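PDB 3KXP: 2-(acetamidomethylene)succinate hydrolase from Mesorhizobium loti, which catalyses the last step of vitamin B6 degradation, hydrolysing (E)-2-(acetamidomethylene)succinate to succinic semialdehyde, acetate, ammonia and carbon dioxide. Local coordinates for residues A[260-265]-A[269-274]; A[252-257]-A[279-284]; A[144-149]-A[165-170]. All coordinates share one frame; numbering follows the deposited sequence.

Contact 1. Residues A[260-265]-A[269-274]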
loop_
_atom_site.group_PDB
_atom_site.type_symbol
_atom_site.label_atom_id
_atom_site.label_comp_id
_atom_site.label_asym_id
_atom_site.label_seq_id
_atom_site.Cartn_x
_atom_site.Cartn_y
_atom_site.Cartn_z
ATOM N N ILE A 260 -5.695 0.867 -3.288
ATOM C CA ILE A 260 -6.748 1.808 -3.640
ATOM C C ILE A 260 -6.123 3.163 -3.937
ATOM O O ILE A 260 -5.401 3.720 -3.105
ATOM C CB ILE A 260 -7.762 1.982 -2.497
ATOM C CG1 ILE A 260 -8.384 0.634 -2.133
ATOM C CG2 ILE A 260 -8.850 2.952 -2.921
ATOM C CD1 ILE A 260 -9.282 0.690 -0.905
ATOM N N VAL A 261 -6.386 3.684 -5.129
ATOM C CA VAL A 261 -5.852 4.981 -5.509
ATOM C C VAL A 261 -7.004 5.932 -5.766
ATOM O O VAL A 261 -7.918 5.609 -6.527
ATOM C CB VAL A 261 -4.986 4.890 -6.782
ATOM C CG1 VAL A 261 -4.535 6.275 -7.199
ATOM C CG2 VAL A 261 -3.772 4.008 -6.520
ATOM N N ARG A 262 -6.980 7.087 -5.105
ATOM C CA ARG A 262 -8.025 8.085 -5.304
ATOM C C ARG A 262 -7.391 9.411 -5.661
ATOM O O ARG A 262 -6.283 9.719 -5.221
ATOM C CB ARG A 262 -8.877 8.305 -4.044
ATOM C CG ARG A 262 -10.045 9.269 -4.307
ATOM C CD ARG A 262 -10.783 9.731 -3.065
ATOM N NE ARG A 262 -10.171 10.938 -2.526
ATOM C CZ ARG A 262 -10.659 12.169 -2.647
ATOM N NH1 ARG A 262 -11.798 12.399 -3.288
ATOM N NH2 ARG A 262 -9.984 13.181 -2.131
ATOM N N GLY A 263 -8.099 10.193 -6.462
ATOM C CA GLY A 263 -7.598 11.504 -6.814
ATOM C C GLY A 263 -8.118 12.450 -5.745
ATOM O O GLY A 263 -9.275 12.340 -5.333
ATOM N N GLU A 264 -7.274 13.365 -5.287
ATOM C CA GLU A 264 -7.682 14.316 -4.260
ATOM C C GLU A 264 -8.970 15.064 -4.592
ATOM O O GLU A 264 -9.844 15.202 -3.739
ATOM C CB GLU A 264 -6.563 15.329 -3.994
ATOM C CG GLU A 264 -6.993 16.487 -3.114
ATOM C CD GLU A 264 -5.898 17.517 -2.924
ATOM O OE1 GLU A 264 -5.230 17.872 -3.919
ATOM O OE2 GLU A 264 -5.716 17.981 -1.780
ATOM N N SER A 265 -9.095 15.547 -5.823
ATOM C CA SER A 265 -10.292 16.284 -6.205
ATOM C C SER A 265 -11.248 15.508 -7.116
ATOM O O SER A 265 -12.066 16.100 -7.827
ATOM C CB SER A 265 -9.903 17.614 -6.860
ATOM O OG SER A 265 -8.993 17.420 -7.929
ATOM N N VAL A 269 -15.206 9.617 -6.932
ATOM C CA VAL A 269 -14.965 9.021 -5.621
ATOM C C VAL A 269 -14.647 10.135 -4.627
ATOM O O VAL A 269 -13.578 10.743 -4.678
ATOM C CB VAL A 269 -13.785 8.014 -5.655
ATOM C CG1 VAL A 269 -13.460 7.529 -4.248
ATOM C CG2 VAL A 269 -14.138 6.829 -6.543
ATOM N N SER A 270 -15.593 10.397 -3.729
ATOM C CA SER A 270 -15.443 11.435 -2.722
ATOM C C SER A 270 -14.574 10.947 -1.577
ATOM O O SER A 270 -14.356 9.745 -1.423
ATOM C CB SER A 270 -16.805 11.807 -2.153
ATOM O OG SER A 270 -17.242 10.794 -1.263
ATOM N N ALA A 271 -14.098 11.885 -0.766
ATOM C CA ALA A 271 -13.279 11.541 0.387
ATOM C C ALA A 271 -14.103 10.703 1.374
ATOM O O ALA A 271 -13.580 9.812 2.039
ATOM C CB ALA A 271 -12.785 12.802 1.063
ATOM N N ALA A 272 -15.394 10.999 1.466
ATOM C CA ALA A 272 -16.281 10.266 2.364
ATOM C C ALA A 272 -16.404 8.820 1.881
ATOM O O ALA A 272 -16.397 7.885 2.685
ATOM C CB ALA A 272 -17.663 10.936 2.407
ATOM N N ALA A 273 -16.505 8.640 0.568
ATOM C CA ALA A 273 -16.605 7.301 -0.006
ATOM C C ALA A 273 -15.350 6.481 0.299
ATOM O O ALA A 273 -15.448 5.314 0.677
ATOM C CB ALA A 273 -16.821 7.384 -1.516
ATOM N N LEU A 274 -14.172 7.086 0.146
ATOM C CA LEU A 274 -12.930 6.371 0.425
ATOM C C LEU A 274 -12.835 6.023 1.899
ATOM O O LEU A 274 -12.345 4.953 2.258
ATOM C CB LEU A 274 -11.700 7.196 0.033
ATOM C CG LEU A 274 -10.363 6.522 0.414
ATOM C CD1 LEU A 274 -10.198 5.211 -0.360
ATOM C CD2 LEU A 274 -9.192 7.448 0.119
#

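Contact 2. Residues A[252-257]-A[279-284]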
loop_
_atom_site.group_PDB
_atom_site.type_symbol
_atom_site.label_atom_id
_atom_site.label_comp_id
_atom_site.label_asym_id
_atom_site.label_seq_id
_atom_site.Cartn_x
_atom_site.Cartn_y
_atom_site.Cartn_z
ATOM N N ARG A 252 -15.393 -6.410 -0.014
ATOM C CA ARG A 252 -15.437 -7.181 1.219
ATOM C C ARG A 252 -14.845 -8.589 1.056
ATOM O O ARG A 252 -14.170 -9.095 1.953
ATOM C CB ARG A 252 -16.883 -7.309 1.697
ATOM C CG ARG A 252 -17.060 -8.149 2.961
ATOM C CD ARG A 252 -18.516 -8.564 3.107
ATOM N NE ARG A 252 -18.908 -9.391 1.970
ATOM C CZ ARG A 252 -20.144 -9.477 1.491
ATOM N NH1 ARG A 252 -21.127 -8.781 2.054
ATOM N NH2 ARG A 252 -20.394 -10.250 0.437
ATOM N N ASP A 253 -15.071 -9.214 -0.097
ATOM C CA ASP A 253 -14.594 -10.583 -0.287
ATOM C C ASP A 253 -13.277 -10.811 -1.023
ATOM O O ASP A 253 -12.753 -11.927 -1.005
ATOM C CB ASP A 253 -15.697 -11.421 -0.946
ATOM C CG ASP A 253 -17.051 -11.254 -0.254
ATOM O OD1 ASP A 253 -17.087 -11.143 0.995
ATOM O OD2 ASP A 253 -18.082 -11.242 -0.961
ATOM N N VAL A 254 -12.726 -9.775 -1.651
ATOM C CA VAL A 254 -11.478 -9.957 -2.384
ATOM C C VAL A 254 -10.359 -10.425 -1.445
ATOM O O VAL A 254 -10.075 -9.789 -0.434
ATOM C CB VAL A 254 -11.057 -8.658 -3.139
ATOM C CG1 VAL A 254 -10.770 -7.524 -2.158
ATOM C CG2 VAL A 254 -9.845 -8.944 -4.008
ATOM N N THR A 255 -9.729 -11.547 -1.788
ATOM C CA THR A 255 -8.669 -12.106 -0.955
ATOM C C THR A 255 -7.260 -11.770 -1.430
ATOM O O THR A 255 -6.288 -12.066 -0.738
ATOM C CB THR A 255 -8.786 -13.644 -0.862
ATOM O OG1 THR A 255 -8.539 -14.213 -2.149
ATOM C CG2 THR A 255 -10.174 -14.051 -0.413
ATOM N N LYS A 256 -7.144 -11.162 -2.605
ATOM C CA LYS A 256 -5.837 -10.801 -3.136
ATOM C C LYS A 256 -5.527 -9.329 -2.852
ATOM O O LYS A 256 -6.432 -8.527 -2.625
ATOM C CB LYS A 256 -5.787 -11.074 -4.644
ATOM C CG LYS A 256 -6.235 -12.476 -5.032
ATOM C CD LYS A 256 -5.537 -13.531 -4.185
ATOM C CE LYS A 256 -4.067 -13.656 -4.528
ATOM N NZ LYS A 256 -3.870 -14.587 -5.666
ATOM N N PRO A 257 -4.237 -8.956 -2.864
ATOM C CA PRO A 257 -3.812 -7.572 -2.603
ATOM C C PRO A 257 -4.477 -6.548 -3.520
ATOM O O PRO A 257 -4.540 -6.738 -4.735
ATOM C CB PRO A 257 -2.301 -7.625 -2.825
ATOM C CG PRO A 257 -1.960 -9.045 -2.466
ATOM C CD PRO A 257 -3.072 -9.817 -3.127
ATOM N N ARG A 279 -12.874 1.741 5.954
ATOM C CA ARG A 279 -13.424 1.201 7.191
ATOM C C ARG A 279 -13.920 -0.233 6.942
ATOM O O ARG A 279 -13.902 -1.075 7.839
ATOM C CB ARG A 279 -14.572 2.088 7.673
ATOM C CG ARG A 279 -15.247 1.609 8.934
ATOM C CD ARG A 279 -16.327 2.600 9.338
ATOM N NE ARG A 279 -15.794 3.960 9.371
ATOM C CZ ARG A 279 -16.285 4.974 8.665
ATOM N NH1 ARG A 279 -17.329 4.791 7.866
ATOM N NH2 ARG A 279 -15.725 6.174 8.755
ATOM N N LEU A 280 -14.359 -0.494 5.711
ATOM C CA LEU A 280 -14.845 -1.811 5.305
ATOM C C LEU A 280 -13.657 -2.769 5.183
ATOM O O LEU A 280 -13.731 -3.938 5.583
ATOM C CB LEU A 280 -15.558 -1.713 3.949
ATOM C CG LEU A 280 -15.970 -3.051 3.332
ATOM C CD1 LEU A 280 -17.081 -3.671 4.177
ATOM C CD2 LEU A 280 -16.430 -2.834 1.889
ATOM N N ARG A 281 -12.571 -2.258 4.609
ATOM C CA ARG A 281 -11.345 -3.027 4.422
ATOM C C ARG A 281 -10.163 -2.176 4.859
ATOM O O ARG A 281 -9.436 -1.624 4.036
ATOM C CB ARG A 281 -11.169 -3.432 2.950
ATOM C CG ARG A 281 -12.160 -4.485 2.456
ATOM C CD ARG A 281 -12.023 -5.780 3.249
ATOM N NE ARG A 281 -10.671 -6.328 3.184
ATOM C CZ ARG A 281 -10.211 -7.075 2.186
ATOM N NH1 ARG A 281 -8.965 -7.528 2.214
ATOM N NH2 ARG A 281 -10.999 -7.384 1.167
ATOM N N PRO A 282 -9.962 -2.047 6.171
ATOM C CA PRO A 282 -8.842 -1.241 6.657
ATOM C C PRO A 282 -7.469 -1.754 6.261
ATOM O O PRO A 282 -6.503 -0.994 6.253
ATOM C CB PRO A 282 -9.054 -1.230 8.170
ATOM C CG PRO A 282 -9.858 -2.484 8.431
ATOM C CD PRO A 282 -10.808 -2.515 7.282
ATOM N N ASP A 283 -7.384 -3.030 5.905
ATOM C CA ASP A 283 -6.103 -3.632 5.538
ATOM C C ASP A 283 -5.594 -3.296 4.133
ATOM O O ASP A 283 -4.415 -3.488 3.844
ATOM C CB ASP A 283 -6.199 -5.150 5.685
ATOM C CG ASP A 283 -7.222 -5.754 4.738
ATOM O OD1 ASP A 283 -6.820 -6.378 3.726
ATOM O OD2 ASP A 283 -8.434 -5.584 4.994
ATOM N N LEU A 284 -6.468 -2.807 3.259
ATOM C CA LEU A 284 -6.048 -2.483 1.896
ATOM C C LEU A 284 -5.290 -1.152 1.829
ATOM O O LEU A 284 -5.837 -0.102 2.162
ATOM C CB LEU A 284 -7.270 -2.449 0.967
ATOM C CG LEU A 284 -8.028 -3.776 0.832
ATOM C CD1 LEU A 284 -9.296 -3.600 -0.022
ATOM C CD2 LEU A 284 -7.094 -4.822 0.214
HETATM O O HOH W 1 -6.655 -8.831 0.360
#

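Contact 3. Residues A[144-149]-A[165-170]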
loop_
_atom_site.group_PDB
_atom_site.type_symbol
_atom_site.label_atom_id
_atom_site.label_comp_id
_atom_site.label_asym_id
_atom_site.label_seq_id
_atom_site.Cartn_x
_atom_site.Cartn_y
_atom_site.Cartn_z
ATOM N N GLY A 144 -12.687 0.138 -15.303
ATOM C CA GLY A 144 -11.674 -0.903 -15.256
ATOM C C GLY A 144 -11.380 -1.334 -13.825
ATOM O O GLY A 144 -11.256 -2.527 -13.547
ATOM N N ALA A 145 -11.267 -0.364 -12.913
ATOM C CA ALA A 145 -10.990 -0.666 -11.508
ATOM C C ALA A 145 -12.121 -1.503 -10.914
ATOM O O ALA A 145 -11.879 -2.512 -10.255
ATOM C CB ALA A 145 -10.815 0.632 -10.705
ATOM N N ARG A 146 -13.356 -1.080 -11.144
ATOM C CA ARG A 146 -14.506 -1.820 -10.644
ATOM C C ARG A 146 -14.471 -3.249 -11.201
ATOM O O ARG A 146 -14.694 -4.214 -10.477
ATOM C CB ARG A 146 -15.798 -1.110 -11.054
ATOM C CG ARG A 146 -17.057 -1.860 -10.676
ATOM C CD ARG A 146 -17.487 -2.792 -11.796
ATOM N NE ARG A 146 -18.887 -2.548 -12.083
ATOM C CZ ARG A 146 -19.438 -2.609 -13.286
ATOM N NH1 ARG A 146 -18.709 -2.915 -14.351
ATOM N NH2 ARG A 146 -20.726 -2.332 -13.418
ATOM N N ASN A 147 -14.165 -3.375 -12.489
ATOM C CA ASN A 147 -14.098 -4.678 -13.121
ATOM C C ASN A 147 -12.997 -5.548 -12.532
ATOM O O ASN A 147 -13.224 -6.724 -12.244
ATOM C CB ASN A 147 -13.887 -4.537 -14.634
ATOM C CG ASN A 147 -15.085 -3.912 -15.330
ATOM O OD1 ASN A 147 -16.186 -3.896 -14.781
ATOM N ND2 ASN A 147 -14.881 -3.407 -16.547
ATOM N N SER A 148 -11.808 -4.977 -12.345
ATOM C CA SER A 148 -10.693 -5.742 -11.804
ATOM C C SER A 148 -10.935 -6.279 -10.396
ATOM O O SER A 148 -10.634 -7.437 -10.117
ATOM C CB SER A 148 -9.416 -4.909 -11.819
ATOM O OG SER A 148 -9.000 -4.663 -13.145
ATOM N N VAL A 149 -11.474 -5.454 -9.506
ATOM C CA VAL A 149 -11.723 -5.910 -8.144
ATOM C C VAL A 149 -12.794 -7.005 -8.134
ATOM O O VAL A 149 -12.707 -7.953 -7.349
ATOM C CB VAL A 149 -12.142 -4.742 -7.233
ATOM C CG1 VAL A 149 -12.418 -5.249 -5.817
ATOM C CG2 VAL A 149 -11.036 -3.685 -7.213
ATOM N N ILE A 165 -7.733 2.159 -9.500
ATOM C CA ILE A 165 -7.659 3.612 -9.616
ATOM C C ILE A 165 -9.004 4.330 -9.745
ATOM O O ILE A 165 -9.645 4.292 -10.793
ATOM C CB ILE A 165 -6.792 4.029 -10.832
ATOM C CG1 ILE A 165 -5.393 3.411 -10.717
ATOM C CG2 ILE A 165 -6.709 5.554 -10.912
ATOM C CD1 ILE A 165 -4.457 3.779 -11.870
ATOM N N ASP A 166 -9.408 4.978 -8.660
ATOM C CA ASP A 166 -10.624 5.785 -8.576
ATOM C C ASP A 166 -12.006 5.164 -8.763
ATOM O O ASP A 166 -12.796 5.636 -9.590
ATOM C CB ASP A 166 -10.501 6.994 -9.507
ATOM C CG ASP A 166 -10.912 8.291 -8.826
ATOM O OD1 ASP A 166 -10.240 8.675 -7.844
ATOM O OD2 ASP A 166 -11.904 8.922 -9.250
ATOM N N PHE A 167 -12.294 4.112 -8.000
ATOM C CA PHE A 167 -13.604 3.483 -8.032
ATOM C C PHE A 167 -13.740 2.521 -6.878
ATOM O O PHE A 167 -13.205 1.413 -6.893
ATOM C CB PHE A 167 -13.883 2.753 -9.348
ATOM C CG PHE A 167 -15.358 2.569 -9.618
ATOM C CD1 PHE A 167 -16.117 1.699 -8.843
ATOM C CD2 PHE A 167 -16.000 3.334 -10.582
ATOM C CE1 PHE A 167 -17.504 1.598 -9.019
ATOM C CE2 PHE A 167 -17.385 3.244 -10.770
ATOM C CZ PHE A 167 -18.138 2.374 -9.982
ATOM N N THR A 168 -14.490 2.956 -5.880
ATOM C CA THR A 168 -14.700 2.190 -4.666
ATOM C C THR A 168 -16.196 2.019 -4.436
ATOM O O THR A 168 -17.014 2.513 -5.213
ATOM C CB THR A 168 -14.145 2.968 -3.466
ATOM O OG1 THR A 168 -14.876 4.199 -3.342
ATOM C CG2 THR A 168 -12.654 3.282 -3.656
ATOM N N PRO A 169 -16.574 1.311 -3.368
ATOM C CA PRO A 169 -18.006 1.154 -3.119
ATOM C C PRO A 169 -18.437 2.472 -2.483
ATOM O O PRO A 169 -17.607 3.367 -2.300
ATOM C CB PRO A 169 -18.069 0.003 -2.109
ATOM C CG PRO A 169 -16.714 -0.678 -2.211
ATOM C CD PRO A 169 -15.785 0.476 -2.445
ATOM N N TYR A 170 -19.719 2.597 -2.160
ATOM C CA TYR A 170 -20.244 3.790 -1.500
ATOM C C TYR A 170 -20.282 5.096 -2.295
ATOM O O TYR A 170 -20.523 6.156 -1.718
ATOM C CB TYR A 170 -19.478 4.043 -0.199
ATOM C CG TYR A 170 -19.372 2.842 0.704
ATOM C CD1 TYR A 170 -18.141 2.217 0.926
ATOM C CD2 TYR A 170 -20.505 2.318 1.335
ATOM C CE1 TYR A 170 -18.043 1.095 1.759
ATOM C CE2 TYR A 170 -20.418 1.197 2.169
ATOM C CZ TYR A 170 -19.188 0.590 2.374
ATOM O OH TYR A 170 -19.113 -0.528 3.177
#

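Contact 1. Residues A[260-265]-A[269-274]
Arg262 and Val269 meet in a buried strand-to-helix contact inside a beta-alpha-beta unit of the alpha/beta hydrolase fold, where the end of strand 258-263 is tied to the start of helix 271-280 chiefly by one arginine. The arginine leaves the strand with CG anti to the backbone N (chi1 -175°) and bends at chi3, which carries its guanidinium across to the segment just ahead of the helix. There NH1 donates to Val269 O at 2.8 Å, with an N-H...O angle of 159°; the oxygen lies in the guanidinium plane, and the donor in the carbonyl plane. CD of Arg262 rests against CG1 of Val269 at 3.7 Å. Over one guanidinium face sits Ala271 CA, 4.0 Å above the plane, while Glu264 N is offset toward the rim of the opposite face. The Val269 bond mainly sets the turn of the flat group; NH2 adds a second, poorer hold through a weak bond to Glu264 O. With the arginine cut back to an alanine here, the carbonyl of Val269 would probably lose this donor, and a gap would open between strand and helix start. The first helical turn is N-capped by Ser270, whose OG accepts from Ala273 N at 2.9 Å. Deeper in, the contact becomes apolar, with Ile260 CG2 against Leu274 CD1 at 3.7 Å as the two side chains pass in opposite directions. Leu274 also packs on Val286 and Val288 of strand 286-289, which runs parallel beside strand 258-263, while on the other flank Val261 pairs through its backbone with Ala164 of strand 159-165 and with Asp166 just past it, an inferred active-site residue on which Arg262 also packs.

Contact 2. Residues A[252-257]-A[279-284]
Two helix C-termini of the alpha/beta hydrolase fold are joined here, with Arg281, just past helix 271-280, reaching the backbone of Val254, just past helix 248-253. The contact, partly buried, lies away from the active site. Arg281 opens a type I beta turn that runs to Leu284, and its chain, bent at both chi2 and chi3, folds back so that one guanidinium serves both segments. Within the turn it grips Asp283 side-on: NE donates to OD2 at 3.0 Å and NH1 to OD1 at 2.9 Å, each on a syn lone pair, a salt bridge that fixes the rotation of the flat group. Asp283 OD1 has a further partner in Asn310 of the second subunit, which places this turn at the dimer interface. Leu284 CG lies 4.0 Å above one guanidinium face, toward its rim. NH2 turns to the end of helix 248-253, donating to Tyr251 O in the helix and to Val254 O just beyond it. Leu280 CD2 approaches Arg252 N at 4.2 Å, and Leu280 also packs on Val248 and Tyr251. A water accepts from Arg281 NH1 and gives a weak bond to Lys256 O. The direct hydrogen bond between the segments, from Arg281 NH2 to Val254 O, is 3.0 Å long with an N-H...O angle of 153° and uses a carbonyl lone pair; Val254 CG1 lies beside the same NH2 at 3.3 Å.

Contact 3. Residues A[144-149]-A[165-170]
The ring of Phe167 carries Arg146 CB over one face, 3.6 Å above its plane and offset toward the rim, while the guanidinium of Arg146 has the amide of Asn147 at its edge. The first of these is a CH-pi contact: CB stands 3.9 Å from the ring centroid and 24° off the normal, nearest to CD1. Arg146 and Phe167 run side by side in the same direction, but the guanidinium is turned 55° from the ring and does not stack on it. Bends at chi2 and chi3 lead the charged end away, after CG has passed CE1 of Phe167 at 3.9 Å. There NH1 donates to Asn147 OD1 at 2.7 Å, in the amide's carbonyl plane, which ties the guanidinium to its neighbour in the helix, while NH2 makes a weak bond to Gly242 O. Ala145 CB comes within 3.6 Å of Ile165 N and meets Phe167 CB at 4.0 Å, an approach to backbone that suits a small side chain. Van der Waals packing makes up the seam, and Phe167 also packs on Ser142, Leu247 and Leu268. Between Ile165 and Phe167 stands Asp166, its CB pointing away from the helix and its OD2 bonded to His294 ND1. Ser142 is the inferred nucleophile, and Asp166 and His294 probably complete the active site, consistent with a catalytic triad. Helix 143-154 begins within the Gly140-Ser142-Gly144 pattern, consistent with a nucleophile elbow, and the packing joins it to the acid-bearing loop after strand 159-165, the arrangement characteristic of alpha/beta hydrolases.

Overall arrangement
Contacts 1 and 3 are buried and contact 2 is only partly so, and their chemistry differs. Contact 3 is held by van der Waals packing; contacts 1 and 2 both cross by an arginine-to-carbonyl bond, the first beside an apolar inner end, the second steadied by a salt bridge within its own turn, next to the second subunit. Contacts 1 and 2 use opposite ends of helix 271-280, and contact 1 is nested within the chain loop that contact 2 closes. Contacts 1 and 3 meet at Asp166, whose OD1 lies 3.0 Å from Gly263 N, a probable hydrogen bond. Tyr170 OH, packed on Leu280 CD2, joins contact 3 to contact 2.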